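Local coordinates for tumor necrosis factor receptor superfamily member 16 (Rattus norvegicus, PDB 4F42), which binds neurotrophins such as nerve growth factor with low affinity and probably signals inside the cell through its intracellular death domain, at residues 21-24 with 25-28; 57-60 with 61-64; 67-70 with 71-75. One frame throughout, in Å; residues are numbered along the deposited sequence.

How the interactions relate
All three contacts are local, partly buried and in one helical death domain. Interaction 1 runs from a tight turn into helix 24-32. Interaction 2 is the loop from helix 48-56 to the first residue of helix 64-73. Interaction 3 is the last part of helix 64-73 and the turn that ends it. Interactions 1 and 3 meet in the core, where Leu28 CD1 packs 3.6 Å from Ala70 CB; Leu67 and Leu71 also face inward. His27, Arg72, Arg73 and loop residues Gln59 to Ser61 are exposed. Helix-type backbone bonds dominate interactions 1 and 3. In interaction 2 a water bridges two carbonyls and the buried Ala62 methyl sits in the bend. Leu64 and Leu68 line the same ligand pocket.

Interaction 1: residues 21-24 with 25-28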
loop_
_atom_site.group_PDB
_atom_site.type_symbol
_atom_site.label_atom_id
_atom_site.label_comp_id
_atom_site.label_asym_id
_atom_site.label_seq_id
_atom_site.Cartn_x
_atom_site.Cartn_y
_atom_site.Cartn_z
ATOM N N ASN A 21 9.006 -0.962 -0.540
ATOM C CA ASN A 21 10.052 -1.767 0.092
ATOM C C ASN A 21 10.675 -1.086 1.307
ATOM O O ASN A 21 10.428 0.099 1.563
ATOM C CB ASN A 21 11.146 -2.165 -0.928
ATOM C CG ASN A 21 11.968 -0.965 -1.440
ATOM O OD1 ASN A 21 12.561 -0.209 -0.662
ATOM N ND2 ASN A 21 12.028 -0.817 -2.762
ATOM N N GLY A 22 11.489 -1.841 2.044
ATOM C CA GLY A 22 12.115 -1.344 3.263
ATOM C C GLY A 22 11.031 -1.250 4.304
ATOM O O GLY A 22 10.267 -2.199 4.483
ATOM N N ASP A 23 10.944 -0.093 4.959
ATOM C CA ASP A 23 9.918 0.147 5.972
ATOM C C ASP A 23 8.749 1.013 5.494
ATOM O O ASP A 23 7.828 1.288 6.264
ATOM C CB ASP A 23 10.536 0.752 7.234
ATOM C CG ASP A 23 11.613 -0.140 7.843
ATOM O OD1 ASP A 23 11.294 -1.280 8.269
ATOM O OD2 ASP A 23 12.782 0.317 7.894
ATOM N N THR A 24 8.770 1.426 4.233
ATOM C CA THR A 24 7.728 2.309 3.710
ATOM C C THR A 24 6.316 1.718 3.875
ATOM O O THR A 24 5.366 2.445 4.191
ATOM C CB THR A 24 8.003 2.707 2.246
ATOM O OG1 THR A 24 9.385 3.065 2.102
ATOM C CG2 THR A 24 7.157 3.895 1.851
ATOM N N TRP A 25 6.189 0.401 3.698
ATOM C CA TRP A 25 4.897 -0.273 3.858
ATOM C C TRP A 25 4.359 -0.136 5.285
ATOM O O TRP A 25 3.150 0.013 5.487
ATOM C CB TRP A 25 4.975 -1.745 3.433
ATOM C CG TRP A 25 5.764 -2.623 4.355
ATOM C CD1 TRP A 25 7.117 -2.784 4.372
ATOM C CD2 TRP A 25 5.247 -3.461 5.401
ATOM N NE1 TRP A 25 7.476 -3.668 5.356
ATOM C CE2 TRP A 25 6.348 -4.103 6.001
ATOM C CE3 TRP A 25 3.958 -3.735 5.883
ATOM C CZ2 TRP A 25 6.204 -5.001 7.061
ATOM C CZ3 TRP A 25 3.818 -4.621 6.939
ATOM C CH2 TRP A 25 4.934 -5.242 7.518
ATOM N N ARG A 26 5.262 -0.177 6.264
ATOM C CA ARG A 26 4.894 0.058 7.667
ATOM C C ARG A 26 4.352 1.478 7.884
ATOM O O ARG A 26 3.321 1.663 8.526
ATOM C CB ARG A 26 6.077 -0.228 8.601
ATOM C CG ARG A 26 6.676 -1.636 8.438
ATOM C CD ARG A 26 7.768 -1.922 9.463
ATOM N NE ARG A 26 7.230 -1.780 10.816
ATOM C CZ ARG A 26 6.838 -2.792 11.592
ATOM N NH1 ARG A 26 6.949 -4.052 11.174
ATOM N NH2 ARG A 26 6.345 -2.539 12.796
ATOM N N HIS A 27 5.036 2.473 7.330
ATOM C CA HIS A 27 4.611 3.869 7.450
ATOM C C HIS A 27 3.231 4.046 6.819
ATOM O O HIS A 27 2.338 4.658 7.410
ATOM C CB HIS A 27 5.641 4.818 6.809
ATOM C CG HIS A 27 7.064 4.515 7.187
ATOM N ND1 HIS A 27 8.121 4.703 6.322
ATOM C CD2 HIS A 27 7.598 4.015 8.329
ATOM C CE1 HIS A 27 9.245 4.349 6.922
ATOM N NE2 HIS A 27 8.954 3.931 8.141
ATOM N N LEU A 28 3.065 3.472 5.628
ATOM C CA LEU A 28 1.793 3.514 4.903
ATOM C C LEU A 28 0.672 2.818 5.665
ATOM O O LEU A 28 -0.431 3.356 5.786
ATOM C CB LEU A 28 1.954 2.901 3.512
ATOM C CG LEU A 28 0.709 2.672 2.667
ATOM C CD1 LEU A 28 0.081 3.999 2.284
ATOM C CD2 LEU A 28 1.090 1.889 1.430
#
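The carbonyl of Asp23 accepts the backbone N-H of His27 and that of Thr24 accepts the N-H of Leu28, so the chain passes straight from a turn into helix 24-32. Leu28 N lies 2.9 Å from Thr24 O. The residues just before form a type II' beta turn from Asn21 to Thr24, with Gly22 at its first corner and a positive phi of 72°. Asn21 O closes this turn with two bonds from one residue. Thr24 N gives a weak one, and Thr24 OG1 gives another at 3.2 Å, nearly in line with the carbonyl. The first torsion of Thr24 (chi1 -45°) sets OG1 beside its own backbone N and turns it back to the turn. The Trp25 side chain leaves the helix in a different direction, roughly at right angles to that of Thr24, its CG between backbone N and carbonyl carbon (chi1 71°). Its indole edge comes up to Gly22 O, which is 3.2 Å from Trp25 CD1, while Arg26 CG covers the centre of one face. Beyond these residues the indole packs on Ile39, Thr43, Pro48 and Val49. These contacts join the start of helix 24-32 to helices 36-41 and 48-56 in the helical bundle of the death domain. His27 folds back over the turn. Asp23 O sits 3.2 Å above the plane of the His27 ring, over its centre, and neither ring nitrogen bonds to it. Asp23 CB touches the same ring, 3.7 Å from His27 NE2. The Asp23 side chain also lies alongside Arg26, and Asp23 OD1 reaches Arg26 CD at 3.8 Å. Carboxylate and guanidinium are turned nearly square to each other, and their charged atoms do not touch. The salt bridge of Arg26 goes to Asp40 instead.

Interaction 2: residues 57-60 with 61-64; sequences GAQD and SATL. With MNB (5-mercapto-2-nitro-benzoic acid), chain C.
Ala62 CB fits into the bend of the loop, 3.6 Å from Gly57 CA and equally close to Gln59 O. The Gln59 side chain runs beside it. Gln59 CB is 4.2 Å from Ser61 OG, the chain then bends at chi2, and Gln59 OE1 at the tip ends 4.2 Å from both Ala62 CB and Ser61 OG. The Gln59 side-chain contacts are loose; the Ala62 methyl is held more closely. The polar link across the bend is a water that donates to both backbone carbonyls, 2.8 Å from Gly57 O and 2.7 Å from Ala62 O. Ala62 is the centre of an inverse gamma turn, in which Thr63 N makes a weak bond to Ser61 O. Thr63 follows as the N-cap, its OG1 bonded to Ala66 N. Leu64, with CG anti to the backbone N (chi1 -179°), sends both methyls to the bound 5-mercapto-2-nitro-benzoic acid. Leu64 CD2 meets the nitro-bearing ligand carbon C2 at 3.5 Å, and Leu64 CD1 lies by the adjoining C3. With an alanine here both methyls go, and the C2-C3 side of the ligand ring would probably lose its contacts with this residue. Leu8 and Leu68 also line the pocket, and Lys12 NZ is hydrogen-bonded to the ligand. The loop joins helix 48-56 to helix 64-73; Tyr5 bonds to the backbone of Ala62 and Asn3 to that of Leu64.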
loop_
_atom_site.group_PDB
_atom_site.type_symbol
_atom_site.label_atom_id
_atom_site.label_comp_id
_atom_site.label_asym_id
_atom_site.label_seq_id
_atom_site.Cartn_x
_atom_site.Cartn_y
_atom_site.Cartn_z
ATOM N N GLY A 57 -7.010 -4.039 0.661
ATOM C CA GLY A 57 -7.734 -4.049 -0.609
ATOM C C GLY A 57 -9.067 -4.768 -0.597
ATOM O O GLY A 57 -9.858 -4.632 -1.542
ATOM N N ALA A 58 -9.317 -5.526 0.469
ATOM C CA ALA A 58 -10.584 -6.248 0.633
ATOM C C ALA A 58 -11.790 -5.312 0.777
ATOM O O ALA A 58 -12.887 -5.643 0.306
ATOM C CB ALA A 58 -10.512 -7.217 1.812
ATOM N N GLN A 59 -11.590 -4.156 1.419
ATOM C CA GLN A 59 -12.665 -3.170 1.613
ATOM C C GLN A 59 -13.078 -2.530 0.292
ATOM O O GLN A 59 -12.336 -2.582 -0.694
ATOM C CB GLN A 59 -12.238 -2.069 2.580
ATOM C CG GLN A 59 -11.451 -2.538 3.792
ATOM C CD GLN A 59 -10.438 -1.500 4.253
ATOM O OE1 GLN A 59 -9.983 -0.660 3.465
ATOM N NE2 GLN A 59 -10.075 -1.552 5.534
ATOM N N ASP A 60 -14.257 -1.905 0.278
ATOM C CA ASP A 60 -14.755 -1.277 -0.943
ATOM C C ASP A 60 -14.205 0.133 -1.160
ATOM O O ASP A 60 -14.274 0.674 -2.266
ATOM C CB ASP A 60 -16.283 -1.262 -0.969
ATOM C CG ASP A 60 -16.843 -1.525 -2.364
ATOM O OD1 ASP A 60 -16.099 -2.085 -3.217
ATOM O OD2 ASP A 60 -18.028 -1.176 -2.604
ATOM N N SER A 61 -13.660 0.718 -0.099
ATOM C CA SER A 61 -13.060 2.042 -0.170
ATOM C C SER A 61 -11.540 1.984 -0.404
ATOM O O SER A 61 -10.845 2.997 -0.284
ATOM C CB SER A 61 -13.358 2.798 1.123
ATOM O OG SER A 61 -12.965 2.008 2.231
ATOM N N ALA A 62 -11.037 0.795 -0.724
ATOM C CA ALA A 62 -9.627 0.602 -1.025
ATOM C C ALA A 62 -9.351 0.848 -2.507
ATOM O O ALA A 62 -9.073 -0.082 -3.262
ATOM C CB ALA A 62 -9.176 -0.785 -0.604
ATOM N N THR A 63 -9.435 2.115 -2.906
ATOM C CA THR A 63 -9.174 2.530 -4.277
ATOM C C THR A 63 -7.713 2.912 -4.459
ATOM O O THR A 63 -7.009 3.206 -3.491
ATOM C CB THR A 63 -10.026 3.760 -4.657
ATOM O OG1 THR A 63 -9.814 4.801 -3.691
ATOM C CG2 THR A 63 -11.521 3.405 -4.710
ATOM N N LEU A 64 -7.261 2.939 -5.706
ATOM C CA LEU A 64 -5.943 3.475 -6.018
ATOM C C LEU A 64 -5.755 4.895 -5.475
ATOM O O LEU A 64 -4.717 5.197 -4.884
ATOM C CB LEU A 64 -5.669 3.437 -7.521
ATOM C CG LEU A 64 -4.301 3.965 -7.977
ATOM C CD1 LEU A 64 -3.122 3.215 -7.341
ATOM C CD2 LEU A 64 -4.203 3.941 -9.478
HETATM C C6 MNB C . -1.841 5.955 -12.406
HETATM C C1 MNB C . -1.771 4.566 -12.324
HETATM C C2 MNB C . -1.141 3.938 -11.114
HETATM C C3 MNB C . -0.656 4.770 -10.107
HETATM C C4 MNB C . -0.752 6.146 -10.240
HETATM C C5 MNB C . -1.331 6.730 -11.364
HETATM S S5 MNB C . -1.409 8.421 -11.436
HETATM C C10 MNB C . -2.316 3.753 -13.461
HETATM O O12 MNB C . -1.553 3.521 -14.417
HETATM O O11 MNB C . -3.496 3.332 -13.441
HETATM N N7 MNB C . -1.031 2.545 -10.934
HETATM O O9 MNB C . -0.315 2.090 -10.057
HETATM O O8 MNB C . -1.662 1.764 -11.627
HETATM O O HOH W 1 -8.917 -2.785 -3.426
#

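Interaction 3: residues 67-70 with 71-75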
loop_
_atom_site.group_PDB
_atom_site.type_symbol
_atom_site.label_atom_id
_atom_site.label_comp_id
_atom_site.label_asym_id
_atom_site.label_seq_id
_atom_site.Cartn_x
_atom_site.Cartn_y
_atom_site.Cartn_z
ATOM N N LEU A 67 -5.162 5.044 -1.878
ATOM C CA LEU A 67 -3.776 4.663 -1.640
ATOM C C LEU A 67 -2.841 5.840 -1.914
ATOM O O LEU A 67 -1.991 6.180 -1.078
ATOM C CB LEU A 67 -3.380 3.464 -2.502
ATOM C CG LEU A 67 -1.914 3.045 -2.413
ATOM C CD1 LEU A 67 -1.530 2.722 -0.976
ATOM C CD2 LEU A 67 -1.668 1.854 -3.311
ATOM N N LEU A 68 -3.005 6.446 -3.088
ATOM C CA LEU A 68 -2.228 7.614 -3.476
ATOM C C LEU A 68 -2.373 8.743 -2.445
ATOM O O LEU A 68 -1.369 9.339 -2.042
ATOM C CB LEU A 68 -2.620 8.056 -4.893
ATOM C CG LEU A 68 -1.793 7.575 -6.105
ATOM C CD1 LEU A 68 -1.113 6.222 -5.938
ATOM C CD2 LEU A 68 -2.564 7.609 -7.420
ATOM N N ALA A 69 -3.602 9.005 -1.992
ATOM C CA ALA A 69 -3.856 9.980 -0.912
ATOM C C ALA A 69 -3.060 9.663 0.362
ATOM O O ALA A 69 -2.433 10.555 0.943
ATOM C CB ALA A 69 -5.336 10.055 -0.586
ATOM N N ALA A 70 -3.091 8.393 0.782
ATOM C CA ALA A 70 -2.326 7.924 1.948
ATOM C C ALA A 70 -0.833 8.209 1.814
ATOM O O ALA A 70 -0.183 8.573 2.792
ATOM C CB ALA A 70 -2.565 6.440 2.194
ATOM N N LEU A 71 -0.306 8.065 0.603
ATOM C CA LEU A 71 1.114 8.276 0.344
ATOM C C LEU A 71 1.516 9.742 0.421
ATOM O O LEU A 71 2.558 10.058 0.989
ATOM C CB LEU A 71 1.529 7.668 -1.000
ATOM C CG LEU A 71 1.573 6.140 -1.078
ATOM C CD1 LEU A 71 1.617 5.659 -2.543
ATOM C CD2 LEU A 71 2.755 5.572 -0.284
ATOM N N ARG A 72 0.714 10.631 -0.158
ATOM C CA ARG A 72 0.921 12.068 0.009
ATOM C C ARG A 72 0.980 12.439 1.489
ATOM O O ARG A 72 1.795 13.253 1.892
ATOM C CB ARG A 72 -0.201 12.874 -0.655
ATOM C CG ARG A 72 -0.239 12.808 -2.194
ATOM C CD ARG A 72 -1.259 13.788 -2.813
ATOM N NE ARG A 72 -2.626 13.532 -2.361
ATOM C CZ ARG A 72 -3.186 14.107 -1.300
ATOM N NH1 ARG A 72 -2.513 14.994 -0.589
ATOM N NH2 ARG A 72 -4.428 13.800 -0.953
ATOM N N ARG A 73 0.120 11.821 2.294
ATOM C CA ARG A 73 -0.009 12.172 3.703
ATOM C C ARG A 73 1.182 11.778 4.568
ATOM O O ARG A 73 1.465 12.452 5.550
ATOM C CB ARG A 73 -1.309 11.620 4.282
ATOM C CG ARG A 73 -2.489 12.483 3.936
ATOM C CD ARG A 73 -3.706 11.638 3.688
ATOM N NE ARG A 73 -4.923 12.432 3.689
ATOM C CZ ARG A 73 -6.145 11.921 3.606
ATOM N NH1 ARG A 73 -6.304 10.604 3.505
ATOM N NH2 ARG A 73 -7.209 12.723 3.623
ATOM N N ILE A 74 1.866 10.693 4.213
ATOM C CA ILE A 74 3.131 10.343 4.864
ATOM C C ILE A 74 4.334 11.034 4.182
ATOM O O ILE A 74 5.478 10.611 4.344
ATOM C CB ILE A 74 3.356 8.796 4.958
ATOM C CG1 ILE A 74 3.371 8.148 3.574
ATOM C CG2 ILE A 74 2.333 8.139 5.898
ATOM C CD1 ILE A 74 3.940 6.754 3.564
ATOM N N GLN A 75 4.063 12.100 3.427
ATOM C CA GLN A 75 5.099 12.862 2.689
ATOM C C GLN A 75 5.896 11.999 1.720
ATOM O O GLN A 75 7.107 12.178 1.583
ATOM C CB GLN A 75 6.081 13.618 3.614
ATOM C CG GLN A 75 5.527 14.105 4.965
ATOM C CD GLN A 75 4.453 15.175 4.843
ATOM O OE1 GLN A 75 4.402 15.923 3.856
ATOM N NE2 GLN A 75 3.587 15.259 5.856
#
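Leu68 O is gripped by two backbone N-H groups of the next turn. Arg72 N gives the straighter bond, at 3.1 Å and 168°, and Leu71 N adds a weak one. Leu71 N also bonds to Leu67 O. Helix 64-73 then ends in a Schellman motif: Gln75, with positive phi, is the C-prime residue, Gln75 N bonds to Arg72 O at 3.0 Å, and Arg76 N bonds to Leu71 O. Two arginines fold back along the helix. The Arg72 chain bends at chi3 (-60°), which returns its guanidinium over Ala69. One face of the group looks onto Ala69 O, and Arg72 NH2 lies 3.9 Å from Ala69 CB. Arg73 comes to the same alanine by another path. Arg73 CD is 3.2 Å from Ala69 O, and Ala69 CB lies over one face of the Arg73 guanidinium. On the apolar side Leu71 CD1 is 4.4 Å from both Leu67 CG and Leu68 CD1. Leu71 also packs on Ile79 and Val80 of helix 77-84, while Leu67 and Ala70 face helix 24-32. Leu68 touches the bound 5-mercapto-2-nitro-benzoic acid. At the last turn Ala70 O takes the N-H of Ile74 and a weak bond from Arg73 N, and Ile74 CG1 rests 3.7 Å from Ala70 O.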